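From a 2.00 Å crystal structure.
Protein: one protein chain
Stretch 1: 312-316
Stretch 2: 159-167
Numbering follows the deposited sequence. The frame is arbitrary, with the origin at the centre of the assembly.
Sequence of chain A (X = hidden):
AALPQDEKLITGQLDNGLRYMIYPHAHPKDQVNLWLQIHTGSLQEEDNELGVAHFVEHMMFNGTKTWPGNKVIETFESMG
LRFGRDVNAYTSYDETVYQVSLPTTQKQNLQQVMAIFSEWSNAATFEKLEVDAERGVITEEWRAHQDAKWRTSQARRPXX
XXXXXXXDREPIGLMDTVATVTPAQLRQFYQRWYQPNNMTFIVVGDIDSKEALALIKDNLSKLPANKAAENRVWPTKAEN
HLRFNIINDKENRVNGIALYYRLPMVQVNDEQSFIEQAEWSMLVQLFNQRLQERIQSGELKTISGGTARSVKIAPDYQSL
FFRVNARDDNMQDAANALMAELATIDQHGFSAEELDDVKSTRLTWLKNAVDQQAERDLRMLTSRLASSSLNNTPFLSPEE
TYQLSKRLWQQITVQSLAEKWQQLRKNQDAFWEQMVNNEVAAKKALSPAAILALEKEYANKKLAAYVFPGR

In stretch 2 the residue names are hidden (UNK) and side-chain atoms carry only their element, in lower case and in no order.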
# COMPACT_ATOMS: atom_id res chain seq x y z
N LYS A 312 1.65 -3.30 -5.00
CA LYS A 312 1.31 -2.13 -5.81
C LYS A 312 2.62 -1.39 -6.10
O LYS A 312 3.41 -1.18 -5.17
CB LYS A 312 0.33 -1.21 -5.04
CG LYS A 312 0.00 0.10 -5.75
CD LYS A 312 -0.81 1.01 -4.84
CE LYS A 312 -0.80 2.45 -5.31
NZ LYS A 312 -1.70 3.29 -4.48
N ILE A 313 2.87 -1.02 -7.38
CA ILE A 313 4.11 -0.32 -7.73
C ILE A 313 3.83 1.09 -8.27
O ILE A 313 4.71 1.94 -8.28
CB ILE A 313 5.05 -1.15 -8.67
CG1 ILE A 313 4.43 -1.37 -10.08
CG2 ILE A 313 5.47 -2.49 -8.00
CD1 ILE A 313 5.40 -1.92 -11.14
N ALA A 314 2.59 1.33 -8.74
CA ALA A 314 2.11 2.60 -9.30
C ALA A 314 0.56 2.58 -9.20
O ALA A 314 0.01 1.50 -8.92
CB ALA A 314 2.56 2.70 -10.75
N PRO A 315 -0.19 3.71 -9.40
CA PRO A 315 -1.68 3.63 -9.30
C PRO A 315 -2.34 2.60 -10.24
O PRO A 315 -3.39 2.07 -9.90
CB PRO A 315 -2.14 5.06 -9.64
CG PRO A 315 -0.95 5.93 -9.33
CD PRO A 315 0.24 5.09 -9.71
N ASP A 316 -1.71 2.30 -11.40
CA ASP A 316 -2.26 1.37 -12.40
C ASP A 316 -1.50 0.04 -12.53
O ASP A 316 -1.77 -0.71 -13.46
CB ASP A 316 -2.23 2.08 -13.77
CG ASP A 316 -0.83 2.44 -14.28
OD1 ASP A 316 0.13 2.41 -13.48
OD2 ASP A 316 -0.71 2.76 -15.49
N UNK A 159 14.54 -1.33 -11.16
CA UNK A 159 13.99 -2.56 -11.74
C UNK A 159 12.48 -2.58 -11.55
O UNK A 159 11.72 -2.74 -12.52
c UNK A 159 16.14 -3.90 -11.28
c UNK A 159 18.91 -3.99 -11.68
c UNK A 159 18.07 -4.64 -12.55
c UNK A 159 18.39 -3.29 -10.61
c UNK A 159 14.64 -3.81 -11.10
c UNK A 159 17.00 -3.25 -10.41
c UNK A 159 16.68 -4.60 -12.35
N UNK A 160 12.05 -2.39 -10.30
CA UNK A 160 10.65 -2.42 -9.90
C UNK A 160 9.82 -1.26 -10.48
O UNK A 160 8.70 -1.50 -10.92
c UNK A 160 10.59 -2.42 -8.36
c UNK A 160 9.32 -2.93 -7.65
c UNK A 160 9.52 -2.90 -6.15
c UNK A 160 8.98 -4.37 -8.07
N UNK A 161 10.37 -0.03 -10.48
CA UNK A 161 9.60 1.14 -10.90
C UNK A 161 9.95 1.67 -12.30
O UNK A 161 9.65 2.83 -12.60
c UNK A 161 9.45 1.94 -8.36
c UNK A 161 8.15 1.18 -8.16
c UNK A 161 9.72 2.28 -9.85
c UNK A 161 9.43 3.20 -7.54
N UNK A 162 10.53 0.83 -13.18
CA UNK A 162 10.83 1.27 -14.55
C UNK A 162 9.56 1.80 -15.24
O UNK A 162 8.49 1.20 -15.09
c UNK A 162 11.41 0.12 -15.35
N UNK A 163 9.65 2.95 -15.91
CA UNK A 163 8.56 3.59 -16.67
C UNK A 163 7.35 4.04 -15.82
O UNK A 163 6.25 4.16 -16.35
n UNK A 163 9.05 1.16 -19.41
c UNK A 163 9.19 2.31 -18.79
c UNK A 163 8.10 2.69 -17.83
o UNK A 163 10.16 3.04 -19.00
N UNK A 164 7.56 4.33 -14.53
CA UNK A 164 6.50 4.85 -13.66
C UNK A 164 6.84 6.31 -13.34
O UNK A 164 8.01 6.67 -13.31
c UNK A 164 6.14 2.58 -12.54
o UNK A 164 7.55 4.25 -11.57
c UNK A 164 6.38 4.06 -12.34
N UNK A 165 5.83 7.14 -13.01
CA UNK A 165 6.08 8.51 -12.55
C UNK A 165 6.69 8.42 -11.11
O UNK A 165 7.50 9.27 -10.74
c UNK A 165 5.65 11.74 -12.60
c UNK A 165 4.81 10.69 -11.89
n UNK A 165 6.24 14.22 -13.82
c UNK A 165 4.77 9.33 -12.59
n UNK A 165 5.27 13.05 -12.09
c UNK A 165 5.55 14.20 -12.68
n UNK A 165 5.13 15.34 -12.15
N UNK A 166 6.32 7.36 -10.36
CA UNK A 166 6.80 7.00 -9.01
C UNK A 166 8.32 6.95 -8.94
O UNK A 166 8.89 7.31 -7.90
n UNK A 166 4.10 5.52 -7.41
o UNK A 166 4.07 5.72 -9.63
c UNK A 166 6.21 5.64 -8.58
c UNK A 166 4.71 5.62 -8.58
N UNK A 167 8.98 6.49 -10.03
CA UNK A 167 10.44 6.41 -10.09
C UNK A 167 11.08 7.79 -9.84
O UNK A 167 12.04 7.90 -9.08
c UNK A 167 13.08 4.61 -10.89
c UNK A 167 12.67 5.45 -13.23
c UNK A 167 12.41 5.71 -11.74
c UNK A 167 10.89 5.81 -11.45

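Position 159 carries seven side-chain carbons, one leading into a flat ring of six, with no heteroatom. This is phenylalanine, F159; its side chain is out of reach of stretch 1 and contributes nothing to the contact.

Position 160 has four carbons forked at the second. Its backbone O lies 3.3 Å from I313 CD1, and its branch-point carbon is 3.9 Å from I313 CG2. Since the fork comes one atom beyond CB, the residue is leucine, L160. Its CA-to-CB bond points sideways, yet the end of the side chain comes nearer to the strand.

Position 161 repeats the pattern. Four carbons forked at the second make it leucine, L161; the terminal carbon 3.5 Å from I313 O and 3.9 Å from I313 CB is CD2. It is the first residue after the helix to leave helical phi/psi, at -104/22.

Position 162 has a single carbon, so it is alanine, A162; CB points away from stretch 1.

Position 163 shows two carbons, the second bearing one O and one N: a short amide, N163. Its phi/psi of 64/26 suits the third place of the type II turn that starts at L161, and the side chain is remote from stretch 1.

Position 164 has one carbon carrying an oxygen and a carbon. The carbon branch lies 4.0 Å from A314 CB. This is threonine, T164. The turn closes with T164 N to L161 O at 3.2 Å, and T164 OG1 donates to the same L161 O at 2.7 Å.

Position 165 has three carbons, a nitrogen, then a carbon with two further nitrogens, a guanidinium: R165. Its end leads away from stretch 1.

Position 166 again has two carbons, the second with one O and one N. The oxygen is 3.6 Å from A314 CB and 3.9 Å from P315 CD, and the amide carbon is 3.7 Å from I313 O. It is N166, whose CA-to-CB bond points toward stretch 1.

Position 167 has four carbons forked at the second, giving L167, too far for contact. Its backbone N donates to T164 OG1 at 3.1 Å, with an N-H...acceptor angle of 136°.

The contact buries 267 Å² and contains no hydrogen bond across the stretches. I313, with 97 Å² covered, packs its side chain against L160 and L161, while A314 CB meets T164 CG2 and N166 OD1. Packing therefore holds the surfaces together; the T164 N and T164 OG1 bonds to L161 O tie together the loop that carries L161 and T164, while L160 comes from the end of the helix.

Stretch 2 (159-167) FLLANTRNL
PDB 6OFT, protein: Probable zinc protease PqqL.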